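Local coordinates for protein regulator of nonsense transcripts 2 (Homo sapiens, PDB 4CEM) that acts in nonsense-mediated mRNA decay, the pathway that removes transcripts with premature stop codons, here represented by its first MIF4G domain, at residues Phe45-Val59 / Asp76-Ala89. Sequence-based numbering, arbitrary orientation.
Unlike the reference sequence in segment 45-59: Ile52 (reference Leu).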
ATOM      1  N   PHE A  45      20.767 -19.859  20.817  1.00 48.30           N
ATOM      2  CA  PHE A  45      21.556 -18.958  19.980  1.00 48.50           C
ATOM      3  C   PHE A  45      23.002 -19.412  19.848  1.00 49.03           C
ATOM      4  O   PHE A  45      23.623 -19.181  18.810  1.00 48.92           O
ATOM      5  CB  PHE A  45      21.481 -17.524  20.511  1.00 48.94           C
ATOM      6  CG  PHE A  45      20.160 -16.862  20.242  1.00 50.24           C
ATOM      7  CD1 PHE A  45      19.831 -16.448  18.954  1.00 50.46           C
ATOM      8  CD2 PHE A  45      19.231 -16.692  21.254  1.00 50.07           C
ATOM      9  CE1 PHE A  45      18.608 -15.856  18.692  1.00 49.76           C
ATOM     10  CE2 PHE A  45      18.003 -16.106  20.995  1.00 49.80           C
ATOM     11  CZ  PHE A  45      17.693 -15.687  19.714  1.00 49.90           C
ATOM     12  N   SER A  46      23.519 -20.074  20.887  1.00 50.51           N
ATOM     13  CA  SER A  46      24.887 -20.614  20.887  1.00 52.44           C
ATOM     14  C   SER A  46      25.150 -21.522  19.708  1.00 51.91           C
ATOM     15  O   SER A  46      26.244 -21.517  19.151  1.00 49.58           O
ATOM     16  CB  SER A  46      25.154 -21.431  22.152  1.00 53.20           C
ATOM     17  OG  SER A  46      24.769 -20.712  23.302  1.00 58.35           O
ATOM     18  N   ARG A  47      24.144 -22.320  19.359  1.00 53.94           N
ATOM     19  CA  ARG A  47      24.287 -23.336  18.325  1.00 55.18           C
ATOM     20  C   ARG A  47      24.066 -22.824  16.912  1.00 51.74           C
ATOM     21  O   ARG A  47      24.315 -23.554  15.960  1.00 51.85           O
ATOM     22  CB  ARG A  47      23.324 -24.484  18.572  1.00 58.85           C
ATOM     23  CG  ARG A  47      23.502 -25.164  19.910  1.00 64.59           C
ATOM     24  CD  ARG A  47      22.820 -26.518  19.886  1.00 71.34           C
ATOM     25  NE  ARG A  47      22.040 -26.753  21.095  1.00 80.92           N
ATOM     26  CZ  ARG A  47      21.102 -27.693  21.223  1.00 87.10           C
ATOM     27  NH1 ARG A  47      20.810 -28.515  20.213  1.00 87.41           N
ATOM     28  NH2 ARG A  47      20.457 -27.817  22.382  1.00 89.45           N
ATOM     29  N   LEU A  48      23.564 -21.604  16.761  1.00 48.91           N
ATOM     30  CA  LEU A  48      23.503 -20.987  15.445  1.00 48.37           C
ATOM     31  C   LEU A  48      24.828 -20.267  15.280  1.00 50.34           C
ATOM     32  O   LEU A  48      25.532 -20.038  16.268  1.00 50.76           O
ATOM     33  CB  LEU A  48      22.314 -20.031  15.338  1.00 47.62           C
ATOM     34  CG  LEU A  48      20.939 -20.643  15.660  1.00 45.53           C
ATOM     35  CD1 LEU A  48      19.848 -19.609  15.466  1.00 43.38           C
ATOM     36  CD2 LEU A  48      20.648 -21.883  14.822  1.00 43.46           C
ATOM     37  N   ASP A  49      25.194 -19.920  14.052  1.00 50.56           N
ATOM     38  CA  ASP A  49      26.519 -19.359  13.838  1.00 52.74           C
ATOM     39  C   ASP A  49      26.495 -17.833  13.726  1.00 51.05           C
ATOM     40  O   ASP A  49      25.640 -17.259  13.052  1.00 50.87           O
ATOM     41  CB  ASP A  49      27.221 -20.035  12.652  1.00 54.63           C
ATOM     42  CG  ASP A  49      27.104 -19.263  11.388  1.00 57.78           C
ATOM     43  OD1 ASP A  49      25.960 -18.930  11.017  1.00 64.38           O
ATOM     44  OD2 ASP A  49      28.151 -18.993  10.763  1.00 59.60           O
ATOM     45  N   SER A  50      27.448 -17.198  14.408  1.00 51.09           N
ATOM     46  CA  SER A  50      27.564 -15.739  14.466  1.00 49.19           C
ATOM     47  C   SER A  50      28.592 -15.180  13.493  1.00 47.97           C
ATOM     48  O   SER A  50      28.966 -14.018  13.610  1.00 49.24           O
ATOM     49  CB  SER A  50      27.993 -15.311  15.869  1.00 47.35           C
ATOM     50  OG  SER A  50      27.344 -16.081  16.852  1.00 46.24           O
ATOM     51  N   SER A  51      29.057 -15.981  12.540  1.00 46.59           N
ATOM     52  CA  SER A  51      30.169 -15.541  11.718  1.00 47.39           C
ATOM     53  C   SER A  51      29.800 -14.208  11.073  1.00 50.17           C
ATOM     54  O   SER A  51      28.650 -14.006  10.691  1.00 51.44           O
ATOM     55  CB  SER A  51      30.555 -16.593  10.663  1.00 45.63           C
ATOM     56  OG  SER A  51      29.993 -16.301   9.403  1.00 43.87           O
ATOM     57  N   ILE A  52      30.769 -13.298  10.996  1.00 53.51           N
ATOM     58  CA  ILE A  52      30.584 -12.002  10.350  1.00 55.43           C
ATOM     59  C   ILE A  52      30.365 -12.199   8.864  1.00 52.46           C
ATOM     60  O   ILE A  52      29.507 -11.541   8.281  1.00 53.78           O
ATOM     61  CB  ILE A  52      31.780 -11.035  10.598  1.00 59.74           C
ATOM     62  CG1 ILE A  52      31.633 -10.365  11.966  1.00 61.33           C
ATOM     63  CG2 ILE A  52      31.871  -9.947   9.525  1.00 57.17           C
ATOM     64  CD1 ILE A  52      32.676  -9.304  12.251  1.00 67.22           C
ATOM     65  N   LYS A  53      31.120 -13.110   8.261  1.00 50.89           N
ATOM     66  CA  LYS A  53      30.994 -13.363   6.823  1.00 54.58           C
ATOM     67  C   LYS A  53      29.534 -13.676   6.464  1.00 52.29           C
ATOM     68  O   LYS A  53      28.928 -12.994   5.632  1.00 48.50           O
ATOM     69  CB  LYS A  53      31.901 -14.517   6.354  1.00 59.58           C
ATOM     70  CG  LYS A  53      33.219 -14.671   7.109  1.00 66.44           C
ATOM     71  CD  LYS A  53      34.235 -15.514   6.333  1.00 71.34           C
ATOM     72  CE  LYS A  53      35.438 -15.897   7.200  1.00 72.83           C
ATOM     73  NZ  LYS A  53      36.668 -16.195   6.409  1.00 71.45           N
ATOM     74  N   LYS A  54      28.968 -14.682   7.128  1.00 50.43           N
ATOM     75  CA  LYS A  54      27.652 -15.200   6.757  1.00 51.34           C
ATOM     76  C   LYS A  54      26.532 -14.232   7.103  1.00 47.48           C
ATOM     77  O   LYS A  54      25.669 -13.952   6.273  1.00 44.99           O
ATOM     78  CB  LYS A  54      27.413 -16.576   7.385  1.00 53.65           C
ATOM     79  CG  LYS A  54      28.467 -17.583   6.951  1.00 57.14           C
ATOM     80  CD  LYS A  54      27.922 -18.950   6.582  1.00 61.76           C
ATOM     81  CE  LYS A  54      28.888 -19.662   5.638  1.00 64.41           C
ATOM     82  NZ  LYS A  54      28.667 -21.133   5.584  1.00 68.03           N
ATOM     83  N   ASN A  55      26.562 -13.700   8.314  1.00 44.98           N
ATOM     84  CA  ASN A  55      25.563 -12.716   8.712  1.00 44.68           C
ATOM     85  C   ASN A  55      25.574 -11.470   7.845  1.00 44.66           C
ATOM     86  O   ASN A  55      24.521 -10.901   7.571  1.00 47.04           O
ATOM     87  CB  ASN A  55      25.719 -12.344  10.180  1.00 43.28           C
ATOM     88  CG  ASN A  55      25.096 -13.372  11.093  1.00 42.93           C
ATOM     89  OD1 ASN A  55      23.955 -13.214  11.523  1.00 42.87           O
ATOM     90  ND2 ASN A  55      25.824 -14.446  11.369  1.00 42.79           N
ATOM     91  N   THR A  56      26.755 -11.060   7.394  1.00 44.85           N
ATOM     92  CA  THR A  56      26.864  -9.886   6.525  1.00 43.12           C
ATOM     93  C   THR A  56      26.342 -10.229   5.146  1.00 39.95           C
ATOM     94  O   THR A  56      25.618  -9.439   4.548  1.00 40.22           O
ATOM     95  CB  THR A  56      28.311  -9.360   6.434  1.00 42.41           C
ATOM     96  OG1 THR A  56      28.793  -9.098   7.760  1.00 42.71           O
ATOM     97  CG2 THR A  56      28.364  -8.079   5.608  1.00 39.44           C
ATOM     98  N   ALA A  57      26.697 -11.412   4.653  1.00 38.41           N
ATOM     99  CA  ALA A  57      26.172 -11.895   3.376  1.00 38.66           C
ATOM    100  C   ALA A  57      24.647 -11.860   3.402  1.00 39.95           C
ATOM    101  O   ALA A  57      24.009 -11.316   2.494  1.00 39.94           O
ATOM    102  CB  ALA A  57      26.661 -13.304   3.094  1.00 36.06           C
ATOM    103  N   PHE A  58      24.073 -12.401   4.475  1.00 40.46           N
ATOM    104  CA  PHE A  58      22.632 -12.465   4.612  1.00 41.61           C
ATOM    105  C   PHE A  58      22.003 -11.079   4.620  1.00 43.25           C
ATOM    106  O   PHE A  58      21.036 -10.837   3.891  1.00 44.30           O
ATOM    107  CB  PHE A  58      22.231 -13.243   5.863  1.00 42.41           C
ATOM    108  CG  PHE A  58      20.753 -13.454   5.979  1.00 43.86           C
ATOM    109  CD1 PHE A  58      20.083 -14.234   5.048  1.00 44.54           C
ATOM    110  CD2 PHE A  58      20.022 -12.847   6.995  1.00 45.14           C
ATOM    111  CE1 PHE A  58      18.714 -14.419   5.130  1.00 44.31           C
ATOM    112  CE2 PHE A  58      18.654 -13.038   7.089  1.00 45.45           C
ATOM    113  CZ  PHE A  58      18.001 -13.826   6.155  1.00 44.57           C
ATOM    114  N   VAL A  59      22.561 -10.164   5.417  1.00 43.80           N
ATOM    115  CA  VAL A  59      22.069  -8.782   5.452  1.00 43.91           C
ATOM    116  C   VAL A  59      22.059  -8.147   4.066  1.00 44.22           C
ATOM    117  O   VAL A  59      21.193  -7.328   3.766  1.00 44.22           O
ATOM    118  CB  VAL A  59      22.896  -7.896   6.406  1.00 45.44           C
ATOM    119  CG1 VAL A  59      22.576  -6.414   6.195  1.00 44.87           C
ATOM    120  CG2 VAL A  59      22.631  -8.299   7.852  1.00 44.10           C
ATOM    121  N   ASP A  76      18.579 -19.889   5.208  1.00 32.70           N
ATOM    122  CA  ASP A  76      19.734 -19.188   5.740  1.00 33.82           C
ATOM    123  C   ASP A  76      19.416 -18.580   7.091  1.00 34.28           C
ATOM    124  O   ASP A  76      20.163 -18.777   8.052  1.00 35.27           O
ATOM    125  CB  ASP A  76      20.202 -18.090   4.790  1.00 34.09           C
ATOM    126  CG  ASP A  76      20.757 -18.637   3.494  1.00 35.55           C
ATOM    127  OD1 ASP A  76      21.064 -19.856   3.426  1.00 37.51           O
ATOM    128  OD2 ASP A  76      20.877 -17.840   2.532  1.00 36.58           O
ATOM    129  N   PHE A  77      18.314 -17.841   7.165  1.00 34.03           N
ATOM    130  CA  PHE A  77      17.900 -17.221   8.420  1.00 34.40           C
ATOM    131  C   PHE A  77      17.973 -18.188   9.604  1.00 35.78           C
ATOM    132  O   PHE A  77      18.522 -17.844  10.656  1.00 35.45           O
ATOM    133  CB  PHE A  77      16.482 -16.663   8.302  1.00 34.21           C
ATOM    134  CG  PHE A  77      15.972 -16.023   9.566  1.00 33.99           C
ATOM    135  CD1 PHE A  77      16.193 -14.677   9.816  1.00 33.93           C
ATOM    136  CD2 PHE A  77      15.261 -16.764  10.500  1.00 34.09           C
ATOM    137  CE1 PHE A  77      15.724 -14.085  10.973  1.00 34.37           C
ATOM    138  CE2 PHE A  77      14.783 -16.177  11.657  1.00 34.39           C
ATOM    139  CZ  PHE A  77      15.017 -14.835  11.897  1.00 35.22           C
ATOM    140  N   ASN A  78      17.444 -19.399   9.433  1.00 35.38           N
ATOM    141  CA  ASN A  78      17.352 -20.321  10.561  1.00 36.88           C
ATOM    142  C   ASN A  78      18.689 -20.803  11.102  1.00 37.92           C
ATOM    143  O   ASN A  78      18.754 -21.287  12.237  1.00 40.45           O
ATOM    144  CB  ASN A  78      16.431 -21.502  10.249  1.00 37.51           C
ATOM    145  CG  ASN A  78      14.957 -21.113  10.313  1.00 38.41           C
ATOM    146  OD1 ASN A  78      14.510 -20.485  11.280  1.00 37.22           O
ATOM    147  ND2 ASN A  78      14.200 -21.468   9.273  1.00 38.32           N
ATOM    148  N   GLY A  79      19.748 -20.667  10.306  1.00 37.98           N
ATOM    149  CA  GLY A  79      21.082 -21.117  10.705  1.00 39.26           C
ATOM    150  C   GLY A  79      21.989 -20.047  11.301  1.00 39.98           C
ATOM    151  O   GLY A  79      23.020 -20.368  11.895  1.00 41.67           O
ATOM    152  N   LEU A  80      21.602 -18.784  11.143  1.00 39.06           N
ATOM    153  CA  LEU A  80      22.409 -17.654  11.568  1.00 39.68           C
ATOM    154  C   LEU A  80      22.006 -17.138  12.948  1.00 40.75           C
ATOM    155  O   LEU A  80      20.838 -17.165  13.315  1.00 40.03           O
ATOM    156  CB  LEU A  80      22.255 -16.504  10.572  1.00 39.29           C
ATOM    157  CG  LEU A  80      22.600 -16.719   9.103  1.00 38.47           C
ATOM    158  CD1 LEU A  80      22.394 -15.423   8.346  1.00 39.61           C
ATOM    159  CD2 LEU A  80      24.035 -17.182   8.953  1.00 41.13           C
ATOM    160  N   ASN A  81      22.988 -16.656  13.703  1.00 43.19           N
ATOM    161  CA  ASN A  81      22.725 -15.874  14.909  1.00 43.21           C
ATOM    162  C   ASN A  81      22.829 -14.410  14.530  1.00 41.27           C
ATOM    163  O   ASN A  81      23.924 -13.871  14.432  1.00 42.68           O
ATOM    164  CB  ASN A  81      23.720 -16.213  16.028  1.00 43.54           C
ATOM    165  CG  ASN A  81      23.445 -15.448  17.313  1.00 42.28           C
ATOM    166  OD1 ASN A  81      22.780 -14.413  17.311  1.00 41.50           O
ATOM    167  ND2 ASN A  81      23.946 -15.967  18.422  1.00 41.18           N
ATOM    168  N   LEU A  82      21.682 -13.776  14.321  1.00 40.83           N
ATOM    169  CA  LEU A  82      21.629 -12.388  13.857  1.00 39.20           C
ATOM    170  C   LEU A  82      21.492 -11.391  15.015  1.00 37.50           C
ATOM    171  O   LEU A  82      21.226 -10.213  14.783  1.00 36.18           O
ATOM    172  CB  LEU A  82      20.483 -12.224  12.844  1.00 38.53           C
ATOM    173  CG  LEU A  82      20.735 -12.811  11.444  1.00 37.88           C
ATOM    174  CD1 LEU A  82      19.437 -13.241  10.781  1.00 37.58           C
ATOM    175  CD2 LEU A  82      21.473 -11.829  10.542  1.00 36.94           C
ATOM    176  N   SER A  83      21.704 -11.864  16.247  1.00 38.37           N
ATOM    177  CA  SER A  83      21.596 -11.033  17.452  1.00 40.54           C
ATOM    178  C   SER A  83      22.273  -9.674  17.348  1.00 43.24           C
ATOM    179  O   SER A  83      21.727  -8.685  17.831  1.00 45.88           O
ATOM    180  CB  SER A  83      22.174 -11.753  18.667  1.00 40.51           C
ATOM    181  OG  SER A  83      21.274 -12.726  19.157  1.00 41.54           O
ATOM    182  N   LYS A  84      23.454  -9.630  16.727  1.00 45.16           N
ATOM    183  CA  LYS A  84      24.230  -8.399  16.622  1.00 44.85           C
ATOM    184  C   LYS A  84      23.942  -7.585  15.369  1.00 45.76           C
ATOM    185  O   LYS A  84      24.446  -6.468  15.248  1.00 48.77           O
ATOM    186  CB  LYS A  84      25.725  -8.717  16.668  1.00 46.83           C
ATOM    187  CG  LYS A  84      26.211  -9.280  17.997  1.00 48.52           C
ATOM    188  CD  LYS A  84      27.684  -9.655  17.904  1.00 52.11           C
ATOM    189  CE  LYS A  84      28.087 -10.722  18.917  1.00 54.67           C
ATOM    190  NZ  LYS A  84      28.140 -10.206  20.317  1.00 56.05           N
ATOM    191  N   TYR A  85      23.149  -8.116  14.438  1.00 44.96           N
ATOM    192  CA  TYR A  85      23.020  -7.491  13.110  1.00 45.06           C
ATOM    193  C   TYR A  85      21.611  -6.961  12.798  1.00 43.62           C
ATOM    194  O   TYR A  85      21.272  -6.705  11.634  1.00 40.52           O
ATOM    195  CB  TYR A  85      23.487  -8.468  12.029  1.00 47.11           C
ATOM    196  CG  TYR A  85      24.858  -9.051  12.291  1.00 49.13           C
ATOM    197  CD1 TYR A  85      25.024 -10.101  13.196  1.00 51.53           C
ATOM    198  CD2 TYR A  85      25.992  -8.556  11.640  1.00 50.02           C
ATOM    199  CE1 TYR A  85      26.274 -10.640  13.446  1.00 53.15           C
ATOM    200  CE2 TYR A  85      27.253  -9.089  11.886  1.00 49.91           C
ATOM    201  CZ  TYR A  85      27.382 -10.132  12.790  1.00 52.91           C
ATOM    202  OH  TYR A  85      28.610 -10.685  13.055  1.00 56.86           O
ATOM    203  N   ILE A  86      20.815  -6.750  13.842  1.00 43.19           N
ATOM    204  CA  ILE A  86      19.446  -6.272  13.685  1.00 45.82           C
ATOM    205  C   ILE A  86      19.413  -4.959  12.915  1.00 47.14           C
ATOM    206  O   ILE A  86      18.780  -4.863  11.865  1.00 49.71           O
ATOM    207  CB  ILE A  86      18.729  -6.091  15.049  1.00 46.83           C
ATOM    208  CG1 ILE A  86      18.550  -7.439  15.763  1.00 46.88           C
ATOM    209  CG2 ILE A  86      17.367  -5.439  14.866  1.00 47.04           C
ATOM    210  CD1 ILE A  86      17.682  -8.424  15.011  1.00 46.17           C
ATOM    211  N   ALA A  87      20.112  -3.954  13.430  1.00 49.61           N
ATOM    212  CA  ALA A  87      20.084  -2.613  12.842  1.00 48.35           C
ATOM    213  C   ALA A  87      20.424  -2.636  11.360  1.00 47.97           C
ATOM    214  O   ALA A  87      19.800  -1.928  10.574  1.00 50.91           O
ATOM    215  CB  ALA A  87      21.025  -1.685  13.590  1.00 46.59           C
ATOM    216  N   GLU A  88      21.393  -3.467  10.983  1.00 48.44           N
ATOM    217  CA  GLU A  88      21.830  -3.585   9.585  1.00 49.70           C
ATOM    218  C   GLU A  88      20.764  -4.283   8.742  1.00 47.99           C
ATOM    219  O   GLU A  88      20.427  -3.825   7.649  1.00 47.42           O
ATOM    220  CB  GLU A  88      23.158  -4.354   9.483  1.00 52.65           C
ATOM    221  CG  GLU A  88      24.327  -3.740  10.251  1.00 55.58           C
ATOM    222  CD  GLU A  88      24.426  -4.220  11.699  1.00 60.40           C
ATOM    223  OE1 GLU A  88      23.451  -4.056  12.472  1.00 60.67           O
ATOM    224  OE2 GLU A  88      25.487  -4.769  12.071  1.00 67.21           O
ATOM    225  N   ALA A  89      20.231  -5.385   9.271  1.00 46.99           N
ATOM    226  CA  ALA A  89      19.174  -6.149   8.610  1.00 44.85           C
ATOM    227  C   ALA A  89      17.918  -5.303   8.423  1.00 43.99           C
ATOM    228  O   ALA A  89      17.298  -5.322   7.364  1.00 43.23           O
ATOM    229  CB  ALA A  89      18.854  -7.402   9.409  1.00 44.40           C
TER
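Phe58 lies among Leu80, Leu82 and Phe77, and this apolar cluster is where helix 52-61 rests on the link between helices 70-79 and 86-95. With CG anti to the backbone N (chi1 -174°), its ring is brought against the link: Phe58 CE2 lies at the edge of the Phe77 ring and 3.8 Å from Leu82 CD1, CZ rests against Phe77 CB, and Phe58 CB and CG meet Leu80 CD1. Phe77 packs edge-to-face on Phe113, passing the contact on to helix 103-116. One helical turn past Asn55, Val59 sets its two methyls against the backbone of Glu88 and Ala89.

Asn55 CB sits over the centre of the Tyr85 ring, 3.6 Å from the centroid, with amide and ring planes 18° apart. Ile52 CG1 meets the same ring at its edge. The Asn55 amide gives ND2 to Ser51 O (2.9 Å) and to Asp49 O (3.3 Å), tying the helix start to the preceding loop. With an alanine here both ND2 bonds would be lost, and the loop before the helix would probably be held less firmly.

The other donor to Asp49 O is Asn81 N, at 2.8 Å and nearly straight (176°), arriving from the opposite face of the carbonyl. Asp49 N answers with a bond to Gly79 O (3.1 Å). Farther out, Asn81 OD1 accepts from Ser83 N in an Asx turn, while ND2 makes a weak bond to Phe45 O. The whole illustrates how an all-helical MIF4G fold can join its interhelical loops: a single beta bridge, Asp49 with Leu80.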